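Local coordinates for alpha-galactosidase (PDB 3A5V), which catalyses the hydrolysis of terminal alpha-galactosyl groups from galactosides, as a tetrameric, N-glycosylated glycoside hydrolase of family 27, at residues A[172-177]-A[225-230]; A[192-197]-A[254-259]; A[231-236]-A[297-302]; A[302-305]-A[311-314]. All coordinates share one frame; numbering follows the deposited sequence. Where two conformers were deposited one is given.

Overall arrangement
Contacts 1 and 2 lie in the (beta/alpha)8 barrel and cross along the chain: 172-177 and 192-197 come first, 225-230 and 254-259 follow. Contact 3 joins the loop into strand 236-238 to the linker after the barrel's last helix, and contact 4 starts from A302 of that linker to open the C-terminal beta domain. Contacts 1 and 3, centres about 12 Å apart, touch where S228 meets P301; V225 also packs on R304 and F314 of contact 4. Helix 217-227 and its end thus pack against linker and beta domain. Contact 2, its centre about 22 Å from those of contacts 1 and 3, touches neither and meets the beta domain at strand 384-390. All four also reach neighbouring subunits.

Contact 1 of 4, residues A[172-177]-A[225-230]; sequences GPWNFA and VAVSQK
W174 and V227 make the apolar part of this contact, in which the short helix 173-176 rests against the C-terminal end of helix 217-227. The CG1 methyl of V227 sits over the middle of the indole, 3.5 Å from the centroid of the six-membered ring of W174 and only 15° off its normal, a clear CH-pi contact. On the opposite face of the W174 ring lie G172 CA and P173 CD, so the indole is sandwiched between its own helix start and the valine. With chi1 at 45°, W174 CG stands between the backbone N and the carbonyl carbon, and this folds the ring back over G172 and P173.

The second group is the aliphatic stem of K230, which passes W174 obliquely, its CB, CG and CD following one another past the tryptophan carbonyl oxygen. K230 CB lies 3.6 Å from W174 O and 3.8 Å from W174 CB, and the lysine chain, bent at chi2, then carries CE to within 3.6 Å of N175 OD1.

The polar group is indirect. One water donates to N175 OD1 at 2.8 Å and accepts from K230 NZ at 3.0 Å, while no direct hydrogen bond joins the segments.

Both helices are outer elements of the (beta/alpha)8 barrel, on either side in sequence of strand 183-185, whose W184 packs on W174. L210 of a second subunit touches both V227 and K230. The chemistry thus passes from a buried indole-methyl contact to a water-bridged, partly exposed amide and amine, where the lysine's probable positive charge is met through water.

Contact 2 of 4, residues A[192-197]-A[254-259]; sequences DNFNRP and YRVHYT
Y254 and D192 make the hydrogen bond that fastens the loop after strand 183-185 to helix 251-263, two pieces of the (beta/alpha)8 barrel. Y254 OH donates to D192 OD1 at 2.6 Å, on the syn lone pair of the carboxylate. OD1 approaches at the edge of the phenol ring, and the carboxylate and ring planes are 18° apart. Turned with CG anti to the backbone N (chi1 -167°), D192 sends its carboxylate towards the tyrosine although its CB does not point straight at the helix. Backbone amides complete the polar site: G247 N bonds to Y254 OH and G248 N to D192 OD2.

The other tight spot is apolar. The ring of F194 presents its edge to V256, with F194 CE1 3.7 Å from V256 CG1 and the methyl in the ring plane. H383 stacks on the same ring, and V385 of strand 384-390 packs on V256, which brings the beta domain to this corner.

Past F194 the loop leaves the helix for a looser, more solvent-facing course. N195 and P197 are exposed, and R196 NH2 bonds to I305 O of a neighbouring subunit. The turn itself is held by an Asx motif: N193 OD1 accepts from R196 N at 3.0 Å, the donor lying 37° out of the carbonyl plane.

Contact 3 of 4, residues A[231-236]-A[297-302]; sequences ARSGGW and SSFSPA
A chi1 of -54°, with CG anti to the carbonyl carbon, sets the F299 ring against S233, and the left-handed backbone of F299 (phi 56°) turns that side chain toward the type II beta turn R232-G235. Across the contact, S233 CB lies over one face of the phenyl, 3.9 Å from its centroid, in a CH-pi contact. S297 O lies on the opposite face of the ring, toward the rim. The hydroxyl of S233 runs toward the rim of the phenyl, and its polar partner is I7 O near the N terminus.

W236, which starts strand 236-238 of the barrel, brings the far end of its indole to the same residue: W236 CH2 is 3.8 Å from F299 CB, and F299 O approaches the ring edge near its plane. R232 O stands over the centre of the indole, while NE1 is bonded to A6 O. Beyond this, A231 CB meets P301 CG at 3.6 Å, joining the residue just before the turn to the linker that leads from the barrel to the C-terminal beta domain. No direct hydrogen bond crosses; instead one water donates to F299 O at 2.7 Å and, weakly, to A231 O at 3.5 Å.

Contact 4 of 4, residues A[302-305]-A[311-314]; sequences ANRI and QQLF
R304 and F314 face each other as an antiparallel non-hydrogen-bonded pair, CA to CA 4.3 Å, with I305 N donating to L313 O at 2.7 Å in the next step and two CA-H...O contacts accompanying the pair, the shorter from F314 CA to N303 O at 3.1 Å.

R304 and F314 project on the same side of the sheet, where R304 CB lies over the face of the phenyl, 4.1 Å from the F314 centroid, and R304 CD touches F314 CZ at the ring's rim. This hairpin of strands 303-308 and 311-318 opens the C-terminal beta sandwich; strand 303-308 is at the edge of its sheet within the chain, and the R304-F314 side is covered by V225 of barrel helix 217-227.

R304 has two conformers; in one of them the chain bends at chi3 (82°) and R304 NH1 reaches Q312 OE1 at 2.8 Å, so this bond is provisional. It is also bent, 137° at the hydrogen, and the N-H comes from above the amide, whose plane stands almost perpendicular to the guanidinium. NH1 has its stronger partner in N222 OD1 of helix 217-227. Away from this arginine, the I305 and L313 side chains run abreast in one direction, with I305 CB 3.9 Å from L313 CD2.

Contact 1 of 4, residues A[172-177]-A[225-230]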
loop_
_atom_site.group_PDB
_atom_site.type_symbol
_atom_site.label_atom_id
_atom_site.label_comp_id
_atom_site.label_asym_id
_atom_site.label_seq_id
_atom_site.Cartn_x
_atom_site.Cartn_y
_atom_site.Cartn_z
ATOM N N GLY A 172 9.228 -5.409 -6.268
ATOM C CA GLY A 172 9.069 -6.791 -6.759
ATOM C C GLY A 172 9.949 -7.204 -7.929
ATOM O O GLY A 172 9.434 -7.459 -9.031
ATOM N N PRO A 173 11.279 -7.309 -7.699
ATOM C CA PRO A 173 12.201 -7.720 -8.776
ATOM C C PRO A 173 11.932 -9.145 -9.292
ATOM O O PRO A 173 12.248 -9.424 -10.439
ATOM C CB PRO A 173 13.578 -7.634 -8.131
ATOM C CG PRO A 173 13.311 -7.783 -6.611
ATOM C CD PRO A 173 11.983 -7.083 -6.417
ATOM N N TRP A 174 11.333 -10.010 -8.464
ATOM C CA TRP A 174 10.905 -11.358 -8.899
ATOM C C TRP A 174 9.899 -11.307 -10.062
ATOM O O TRP A 174 9.736 -12.293 -10.787
ATOM C CB TRP A 174 10.337 -12.180 -7.712
ATOM C CG TRP A 174 9.382 -11.384 -6.865
ATOM C CD1 TRP A 174 8.049 -11.165 -7.104
ATOM C CD2 TRP A 174 9.708 -10.643 -5.681
ATOM N NE1 TRP A 174 7.525 -10.351 -6.118
ATOM C CE2 TRP A 174 8.522 -10.018 -5.236
ATOM C CE3 TRP A 174 10.891 -10.471 -4.936
ATOM C CZ2 TRP A 174 8.473 -9.229 -4.068
ATOM C CZ3 TRP A 174 10.851 -9.687 -3.778
ATOM C CH2 TRP A 174 9.646 -9.067 -3.358
ATOM N N ASN A 175 9.222 -10.162 -10.222
ATOM C CA ASN A 175 8.365 -9.886 -11.385
ATOM C C ASN A 175 9.122 -9.127 -12.487
ATOM O O ASN A 175 9.128 -9.552 -13.642
ATOM C CB ASN A 175 7.108 -9.075 -10.989
ATOM C CG ASN A 175 6.287 -9.742 -9.885
ATOM O OD1 ASN A 175 5.998 -10.951 -9.926
ATOM N ND2 ASN A 175 5.889 -8.942 -8.891
ATOM N N PHE A 176 9.741 -7.993 -12.138
ATOM C CA PHE A 176 10.258 -7.078 -13.161
ATOM C C PHE A 176 11.648 -7.396 -13.703
ATOM O O PHE A 176 11.980 -7.013 -14.830
ATOM C CB PHE A 176 10.125 -5.583 -12.762
ATOM C CG PHE A 176 11.161 -5.094 -11.741
ATOM C CD1 PHE A 176 12.505 -4.896 -12.108
ATOM C CD2 PHE A 176 10.768 -4.770 -10.429
ATOM C CE1 PHE A 176 13.452 -4.416 -11.174
ATOM C CE2 PHE A 176 11.724 -4.303 -9.469
ATOM C CZ PHE A 176 13.071 -4.133 -9.857
ATOM N N ALA A 177 12.455 -8.086 -12.902
ATOM C CA ALA A 177 13.896 -8.216 -13.198
ATOM C C ALA A 177 14.260 -9.565 -13.816
ATOM O O ALA A 177 15.413 -9.807 -14.151
ATOM C CB ALA A 177 14.715 -7.991 -11.918
ATOM N N VAL A 225 9.736 -17.451 1.180
ATOM C CA VAL A 225 8.784 -18.534 0.843
ATOM C C VAL A 225 7.658 -18.046 -0.086
ATOM O O VAL A 225 7.066 -18.861 -0.823
ATOM C CB VAL A 225 8.193 -19.260 2.095
ATOM C CG1 VAL A 225 9.321 -19.932 2.927
ATOM C CG2 VAL A 225 7.338 -18.296 2.949
ATOM N N ALA A 226 7.365 -16.734 -0.044
ATOM C CA ALA A 226 6.363 -16.134 -0.935
ATOM C C ALA A 226 6.836 -16.019 -2.381
ATOM O O ALA A 226 6.026 -16.067 -3.293
ATOM C CB ALA A 226 5.913 -14.724 -0.425
ATOM N N VAL A 227 8.142 -15.874 -2.595
ATOM C CA VAL A 227 8.649 -15.526 -3.937
ATOM C C VAL A 227 9.394 -16.657 -4.664
ATOM O O VAL A 227 9.727 -16.519 -5.852
ATOM C CB VAL A 227 9.469 -14.193 -3.928
ATOM C CG1 VAL A 227 8.591 -13.038 -3.400
ATOM C CG2 VAL A 227 10.761 -14.303 -3.059
ATOM N N SER A 228 9.630 -17.766 -3.961
ATOM C CA SER A 228 10.276 -18.964 -4.540
ATOM C C SER A 228 9.621 -19.360 -5.849
ATOM O O SER A 228 10.296 -19.784 -6.795
ATOM C CB SER A 228 10.187 -20.156 -3.568
ATOM O OG SER A 228 11.068 -19.986 -2.469
ATOM N N GLN A 229 8.295 -19.199 -5.908
ATOM C CA GLN A 229 7.527 -19.560 -7.106
ATOM C C GLN A 229 8.044 -18.883 -8.406
ATOM O O GLN A 229 7.742 -19.357 -9.507
ATOM C CB GLN A 229 6.040 -19.196 -6.911
ATOM C CG GLN A 229 5.808 -17.697 -6.640
ATOM C CD GLN A 229 4.330 -17.379 -6.429
ATOM O OE1 GLN A 229 3.504 -17.681 -7.283
ATOM N NE2 GLN A 229 4.003 -16.762 -5.299
ATOM N N LYS A 230 8.767 -17.765 -8.283
ATOM C CA LYS A 230 9.186 -16.999 -9.457
ATOM C C LYS A 230 10.564 -17.399 -9.981
ATOM O O LYS A 230 10.935 -17.018 -11.098
ATOM C CB LYS A 230 9.175 -15.472 -9.177
ATOM C CG LYS A 230 7.799 -14.873 -8.797
ATOM C CD LYS A 230 6.776 -14.991 -9.909
ATOM C CE LYS A 230 5.421 -14.507 -9.408
ATOM N NZ LYS A 230 4.418 -14.531 -10.507
HETATM O O HOH W 1 5.213 -12.273 -12.291
#

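Contact 2 of 4, residues A[192-197]-A[254-259]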
loop_
_atom_site.group_PDB
_atom_site.type_symbol
_atom_site.label_atom_id
_atom_site.label_comp_id
_atom_site.label_asym_id
_atom_site.label_seq_id
_atom_site.Cartn_x
_atom_site.Cartn_y
_atom_site.Cartn_z
ATOM N N ASP A 192 24.273 -11.374 11.398
ATOM C CA ASP A 192 24.758 -12.619 12.001
ATOM C C ASP A 192 23.919 -12.957 13.227
ATOM O O ASP A 192 24.413 -12.944 14.369
ATOM C CB ASP A 192 26.247 -12.470 12.358
ATOM C CG ASP A 192 26.915 -13.792 12.692
ATOM O OD1 ASP A 192 26.321 -14.870 12.459
ATOM O OD2 ASP A 192 28.051 -13.737 13.205
ATOM N N ASN A 193 22.641 -13.246 12.994
ATOM C CA ASN A 193 21.695 -13.466 14.073
ATOM C C ASN A 193 20.503 -14.307 13.618
ATOM O O ASN A 193 19.901 -14.029 12.566
ATOM C CB ASN A 193 21.218 -12.113 14.610
ATOM C CG ASN A 193 20.504 -12.237 15.941
ATOM O OD1 ASN A 193 19.449 -12.861 16.026
ATOM N ND2 ASN A 193 21.080 -11.630 16.992
ATOM N N PHE A 194 20.137 -15.321 14.403
ATOM C CA PHE A 194 19.144 -16.296 13.914
ATOM C C PHE A 194 17.709 -15.781 13.841
ATOM O O PHE A 194 17.001 -16.062 12.864
ATOM C CB PHE A 194 19.183 -17.626 14.699
ATOM C CG PHE A 194 18.244 -18.686 14.137
ATOM C CD1 PHE A 194 18.575 -19.380 12.968
ATOM C CD2 PHE A 194 17.021 -18.950 14.758
ATOM C CE1 PHE A 194 17.707 -20.345 12.426
ATOM C CE2 PHE A 194 16.144 -19.916 14.245
ATOM C CZ PHE A 194 16.491 -20.623 13.072
ATOM N N ASN A 195 17.254 -15.046 14.863
ATOM C CA ASN A 195 15.842 -14.655 14.894
ATOM C C ASN A 195 15.492 -13.326 15.598
ATOM O O ASN A 195 14.314 -12.990 15.751
ATOM C CB ASN A 195 14.991 -15.813 15.443
ATOM C CG ASN A 195 15.272 -16.097 16.916
ATOM O OD1 ASN A 195 15.970 -15.329 17.591
ATOM N ND2 ASN A 195 14.708 -17.180 17.423
ATOM N N ARG A 196 16.500 -12.557 16.011
ATOM C CA ARG A 196 16.218 -11.288 16.698
ATOM C C ARG A 196 15.614 -10.246 15.734
ATOM O O ARG A 196 16.252 -9.879 14.716
ATOM C CB ARG A 196 17.484 -10.734 17.367
ATOM C CG ARG A 196 17.267 -9.394 18.100
ATOM C CD ARG A 196 18.582 -8.768 18.592
ATOM N NE ARG A 196 18.378 -7.330 18.882
ATOM C CZ ARG A 196 18.491 -6.359 17.983
ATOM N NH1 ARG A 196 18.841 -6.627 16.712
ATOM N NH2 ARG A 196 18.256 -5.110 18.350
ATOM N N PRO A 197 14.415 -9.722 16.068
ATOM C CA PRO A 197 13.847 -8.674 15.221
ATOM C C PRO A 197 14.612 -7.360 15.437
ATOM O O PRO A 197 15.243 -7.168 16.484
ATOM C CB PRO A 197 12.413 -8.539 15.742
ATOM C CG PRO A 197 12.530 -8.915 17.220
ATOM C CD PRO A 197 13.566 -10.012 17.249
ATOM N N TYR A 254 23.524 -21.938 12.032
ATOM C CA TYR A 254 24.198 -21.853 10.724
ATOM C C TYR A 254 23.780 -22.977 9.785
ATOM O O TYR A 254 23.662 -22.765 8.566
ATOM C CB TYR A 254 25.730 -21.861 10.853
ATOM C CG TYR A 254 26.291 -20.548 11.356
ATOM C CD1 TYR A 254 25.782 -19.321 10.888
ATOM C CD2 TYR A 254 27.327 -20.526 12.305
ATOM C CE1 TYR A 254 26.289 -18.099 11.360
ATOM C CE2 TYR A 254 27.848 -19.306 12.787
ATOM C CZ TYR A 254 27.324 -18.106 12.310
ATOM O OH TYR A 254 27.829 -16.912 12.799
ATOM N N ARG A 255 23.578 -24.177 10.337
ATOM C CA ARG A 255 23.133 -25.279 9.495
ATOM C C ARG A 255 21.759 -24.968 8.890
ATOM O O ARG A 255 21.503 -25.250 7.716
ATOM C CB ARG A 255 23.102 -26.603 10.275
ATOM C CG ARG A 255 22.865 -27.818 9.370
ATOM C CD ARG A 255 22.529 -29.066 10.186
ATOM N NE ARG A 255 23.508 -29.337 11.243
ATOM C CZ ARG A 255 24.722 -29.845 11.047
ATOM N NH1 ARG A 255 25.158 -30.123 9.812
ATOM N NH2 ARG A 255 25.515 -30.070 12.097
ATOM N N VAL A 256 20.874 -24.380 9.697
ATOM C CA VAL A 256 19.548 -24.004 9.212
ATOM C C VAL A 256 19.637 -22.965 8.100
ATOM O O VAL A 256 19.035 -23.107 7.037
ATOM C CB VAL A 256 18.655 -23.485 10.380
ATOM C CG1 VAL A 256 17.263 -22.993 9.851
ATOM C CG2 VAL A 256 18.467 -24.572 11.347
ATOM N N HIS A 257 20.402 -21.923 8.378
ATOM C CA HIS A 257 20.675 -20.819 7.470
ATOM C C HIS A 257 21.195 -21.359 6.129
ATOM O O HIS A 257 20.582 -21.122 5.080
ATOM C CB HIS A 257 21.661 -19.897 8.222
ATOM C CG HIS A 257 22.301 -18.808 7.407
ATOM N ND1 HIS A 257 21.614 -18.027 6.503
ATOM C CD2 HIS A 257 23.563 -18.312 7.453
ATOM C CE1 HIS A 257 22.436 -17.122 5.997
ATOM N NE2 HIS A 257 23.623 -17.268 6.565
ATOM N N TYR A 258 22.259 -22.162 6.175
ATOM C CA TYR A 258 22.835 -22.711 4.941
ATOM C C TYR A 258 21.844 -23.622 4.190
ATOM O O TYR A 258 21.711 -23.545 2.963
ATOM C CB TYR A 258 24.138 -23.468 5.264
ATOM C CG TYR A 258 24.953 -23.820 4.039
ATOM C CD1 TYR A 258 24.665 -24.973 3.304
ATOM C CD2 TYR A 258 25.990 -22.992 3.603
ATOM C CE1 TYR A 258 25.376 -25.306 2.162
ATOM C CE2 TYR A 258 26.736 -23.325 2.450
ATOM C CZ TYR A 258 26.411 -24.489 1.739
ATOM O OH TYR A 258 27.126 -24.858 0.612
ATOM N N THR A 259 21.180 -24.503 4.929
ATOM C CA THR A 259 20.217 -25.459 4.343
ATOM C C THR A 259 19.109 -24.763 3.548
ATOM O O THR A 259 18.795 -25.160 2.417
ATOM C CB THR A 259 19.559 -26.317 5.455
ATOM O OG1 THR A 259 20.572 -27.078 6.149
ATOM C CG2 THR A 259 18.470 -27.256 4.871
#

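Contact 3 of 4, residues A[231-236]-A[297-302]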
loop_
_atom_site.group_PDB
_atom_site.type_symbol
_atom_site.label_atom_id
_atom_site.label_comp_id
_atom_site.label_asym_id
_atom_site.label_seq_id
_atom_site.Cartn_x
_atom_site.Cartn_y
_atom_site.Cartn_z
ATOM N N ALA A 231 11.313 -18.153 -9.177
ATOM C CA ALA A 231 12.711 -18.484 -9.471
ATOM C C ALA A 231 12.793 -19.459 -10.633
ATOM O O ALA A 231 11.974 -20.371 -10.723
ATOM C CB ALA A 231 13.361 -19.114 -8.243
ATOM N N ARG A 232 13.798 -19.286 -11.493
ATOM C CA ARG A 232 14.000 -20.156 -12.670
ATOM C C ARG A 232 15.508 -20.240 -12.948
ATOM O O ARG A 232 16.270 -19.379 -12.508
ATOM C CB ARG A 232 13.351 -19.559 -13.933
ATOM C CG ARG A 232 11.825 -19.285 -13.876
ATOM C CD ARG A 232 10.982 -20.569 -13.985
ATOM N NE ARG A 232 9.555 -20.240 -13.935
ATOM C CZ ARG A 232 8.822 -20.145 -12.814
ATOM N NH1 ARG A 232 9.350 -20.409 -11.616
ATOM N NH2 ARG A 232 7.532 -19.817 -12.889
ATOM N N SER A 233 15.923 -21.241 -13.715
ATOM C CA SER A 233 17.305 -21.295 -14.197
ATOM C C SER A 233 17.648 -19.939 -14.813
ATOM O O SER A 233 16.860 -19.399 -15.615
ATOM C CB SER A 233 17.488 -22.406 -15.248
ATOM O OG SER A 233 18.848 -22.484 -15.665
ATOM N N GLY A 234 18.800 -19.394 -14.414
ATOM C CA GLY A 234 19.280 -18.095 -14.908
ATOM C C GLY A 234 18.688 -16.862 -14.228
ATOM O O GLY A 234 19.024 -15.752 -14.613
ATOM N N GLY A 235 17.797 -17.054 -13.237
ATOM C CA GLY A 235 17.044 -15.932 -12.644
ATOM C C GLY A 235 16.554 -16.294 -11.242
ATOM O O GLY A 235 15.432 -16.798 -11.064
ATOM N N TRP A 236 17.383 -15.992 -10.253
ATOM C CA TRP A 236 17.210 -16.505 -8.888
ATOM C C TRP A 236 16.837 -15.437 -7.862
ATOM O O TRP A 236 17.334 -14.320 -7.931
ATOM C CB TRP A 236 18.537 -17.133 -8.417
ATOM C CG TRP A 236 19.063 -18.170 -9.382
ATOM C CD1 TRP A 236 20.135 -18.048 -10.205
ATOM C CD2 TRP A 236 18.509 -19.461 -9.622
ATOM N NE1 TRP A 236 20.299 -19.186 -10.950
ATOM C CE2 TRP A 236 19.305 -20.071 -10.632
ATOM C CE3 TRP A 236 17.398 -20.151 -9.115
ATOM C CZ2 TRP A 236 19.050 -21.360 -11.115
ATOM C CZ3 TRP A 236 17.128 -21.445 -9.604
ATOM C CH2 TRP A 236 17.965 -22.040 -10.586
ATOM N N SER A 297 19.881 -30.062 -11.131
ATOM C CA SER A 297 19.484 -29.809 -12.528
ATOM C C SER A 297 18.002 -29.511 -12.777
ATOM O O SER A 297 17.648 -28.995 -13.843
ATOM C CB SER A 297 19.956 -30.966 -13.433
ATOM O OG SER A 297 19.292 -32.159 -13.065
ATOM N N SER A 298 17.129 -29.820 -11.819
ATOM C CA SER A 298 15.723 -29.428 -11.944
ATOM C C SER A 298 15.474 -27.956 -11.622
ATOM O O SER A 298 14.383 -27.455 -11.886
ATOM C CB SER A 298 14.811 -30.323 -11.093
ATOM O OG SER A 298 14.900 -31.657 -11.565
ATOM N N PHE A 299 16.464 -27.265 -11.030
ATOM C CA PHE A 299 16.385 -25.792 -10.846
ATOM C C PHE A 299 15.152 -25.289 -10.083
ATOM O O PHE A 299 14.699 -24.168 -10.330
ATOM C CB PHE A 299 16.382 -25.088 -12.213
ATOM C CG PHE A 299 17.525 -25.465 -13.072
ATOM C CD1 PHE A 299 18.792 -25.513 -12.559
ATOM C CD2 PHE A 299 17.338 -25.785 -14.376
ATOM C CE1 PHE A 299 19.808 -25.875 -13.333
ATOM C CE2 PHE A 299 18.361 -26.130 -15.122
ATOM C CZ PHE A 299 19.593 -26.171 -14.601
ATOM N N SER A 300 14.646 -26.094 -9.153
ATOM C CA SER A 300 13.395 -25.797 -8.478
ATOM C C SER A 300 13.643 -25.527 -6.995
ATOM O O SER A 300 14.203 -26.382 -6.318
ATOM C CB SER A 300 12.469 -27.013 -8.618
ATOM O OG SER A 300 11.163 -26.689 -8.212
ATOM N N PRO A 301 13.228 -24.347 -6.480
ATOM C CA PRO A 301 13.284 -24.161 -5.029
ATOM C C PRO A 301 12.354 -25.140 -4.302
ATOM O O PRO A 301 11.299 -25.524 -4.839
ATOM C CB PRO A 301 12.749 -22.725 -4.823
ATOM C CG PRO A 301 12.958 -22.039 -6.120
ATOM C CD PRO A 301 12.743 -23.133 -7.170
ATOM N N ALA A 302 12.721 -25.519 -3.079
ATOM C CA ALA A 302 11.790 -26.280 -2.233
ATOM C C ALA A 302 10.660 -25.338 -1.797
ATOM O O ALA A 302 10.901 -24.139 -1.617
ATOM C CB ALA A 302 12.520 -26.880 -1.002
HETATM O O HOH W 2 12.800 -23.474 -12.093
#

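Contact 4 of 4, residues A[302-305]-A[311-314]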
loop_
_atom_site.group_PDB
_atom_site.type_symbol
_atom_site.label_atom_id
_atom_site.label_comp_id
_atom_site.label_asym_id
_atom_site.label_seq_id
_atom_site.Cartn_x
_atom_site.Cartn_y
_atom_site.Cartn_z
ATOM N N ALA A 302 12.721 -25.519 -3.079
ATOM C CA ALA A 302 11.790 -26.280 -2.233
ATOM C C ALA A 302 10.660 -25.338 -1.797
ATOM O O ALA A 302 10.901 -24.139 -1.617
ATOM C CB ALA A 302 12.520 -26.880 -1.002
ATOM N N ASN A 303 9.443 -25.874 -1.648
ATOM C CA ASN A 303 8.276 -25.096 -1.208
ATOM C C ASN A 303 7.986 -25.307 0.273
ATOM O O ASN A 303 8.180 -26.412 0.771
ATOM C CB ASN A 303 7.018 -25.508 -2.012
ATOM C CG ASN A 303 7.216 -25.364 -3.509
ATOM O OD1 ASN A 303 7.069 -26.326 -4.287
ATOM N ND2 ASN A 303 7.579 -24.174 -3.922
ATOM N N ARG A 304 7.502 -24.272 0.974
ATOM C CA ARG A 304 7.079 -24.463 2.364
ATOM C C ARG A 304 5.647 -25.048 2.388
ATOM O O ARG A 304 4.681 -24.387 2.000
ATOM C CB ARG A 304 7.180 -23.162 3.192
ATOM C CG ARG A 304 6.867 -23.361 4.690
ATOM C CD ARG A 304 7.413 -22.232 5.559
ATOM N NE ARG A 304 6.555 -21.045 5.587
ATOM C CZ ARG A 304 6.910 -19.869 6.119
ATOM N NH1 ARG A 304 8.126 -19.687 6.639
ATOM N NH2 ARG A 304 6.057 -18.855 6.093
ATOM N N ILE A 305 5.534 -26.285 2.846
ATOM C CA ILE A 305 4.290 -27.056 2.801
ATOM C C ILE A 305 3.353 -26.672 3.953
ATOM O O ILE A 305 2.151 -26.516 3.744
ATOM C CB ILE A 305 4.586 -28.584 2.846
ATOM C CG1 ILE A 305 5.498 -28.970 1.677
ATOM C CG2 ILE A 305 3.273 -29.426 2.824
ATOM C CD1 ILE A 305 4.999 -28.458 0.292
ATOM N N GLN A 311 7.197 -24.889 14.012
ATOM C CA GLN A 311 7.714 -25.903 13.082
ATOM C C GLN A 311 7.313 -25.615 11.643
ATOM O O GLN A 311 6.205 -25.100 11.387
ATOM C CB GLN A 311 7.213 -27.280 13.493
ATOM C CG GLN A 311 7.731 -27.700 14.869
ATOM C CD GLN A 311 7.309 -29.102 15.235
ATOM O OE1 GLN A 311 6.804 -29.850 14.393
ATOM N NE2 GLN A 311 7.507 -29.471 16.498
ATOM N N GLN A 312 8.219 -25.927 10.706
ATOM C CA GLN A 312 7.971 -25.736 9.267
ATOM C C GLN A 312 8.438 -26.963 8.485
ATOM O O GLN A 312 9.427 -27.600 8.864
ATOM C CB GLN A 312 8.678 -24.476 8.747
ATOM C CG GLN A 312 8.396 -23.234 9.626
ATOM C CD GLN A 312 8.953 -21.942 9.054
ATOM O OE1 GLN A 312 9.376 -21.874 7.893
ATOM N NE2 GLN A 312 8.935 -20.898 9.874
ATOM N N LEU A 313 7.705 -27.292 7.422
ATOM C CA LEU A 313 8.079 -28.380 6.505
ATOM C C LEU A 313 8.330 -27.795 5.111
ATOM O O LEU A 313 7.498 -27.031 4.604
ATOM C CB LEU A 313 6.947 -29.423 6.404
ATOM C CG LEU A 313 7.123 -30.538 5.350
ATOM C CD1 LEU A 313 8.320 -31.414 5.711
ATOM C CD2 LEU A 313 5.854 -31.387 5.177
ATOM N N PHE A 314 9.461 -28.159 4.504
ATOM C CA PHE A 314 9.752 -27.808 3.113
ATOM C C PHE A 314 9.887 -29.083 2.280
ATOM O O PHE A 314 10.378 -30.118 2.771
ATOM C CB PHE A 314 11.059 -27.008 2.994
ATOM C CG PHE A 314 11.008 -25.635 3.634
ATOM C CD1 PHE A 314 11.105 -25.485 5.024
ATOM C CD2 PHE A 314 10.901 -24.493 2.837
ATOM C CE1 PHE A 314 11.071 -24.202 5.614
ATOM C CE2 PHE A 314 10.870 -23.218 3.408
ATOM C CZ PHE A 314 10.956 -23.074 4.805
#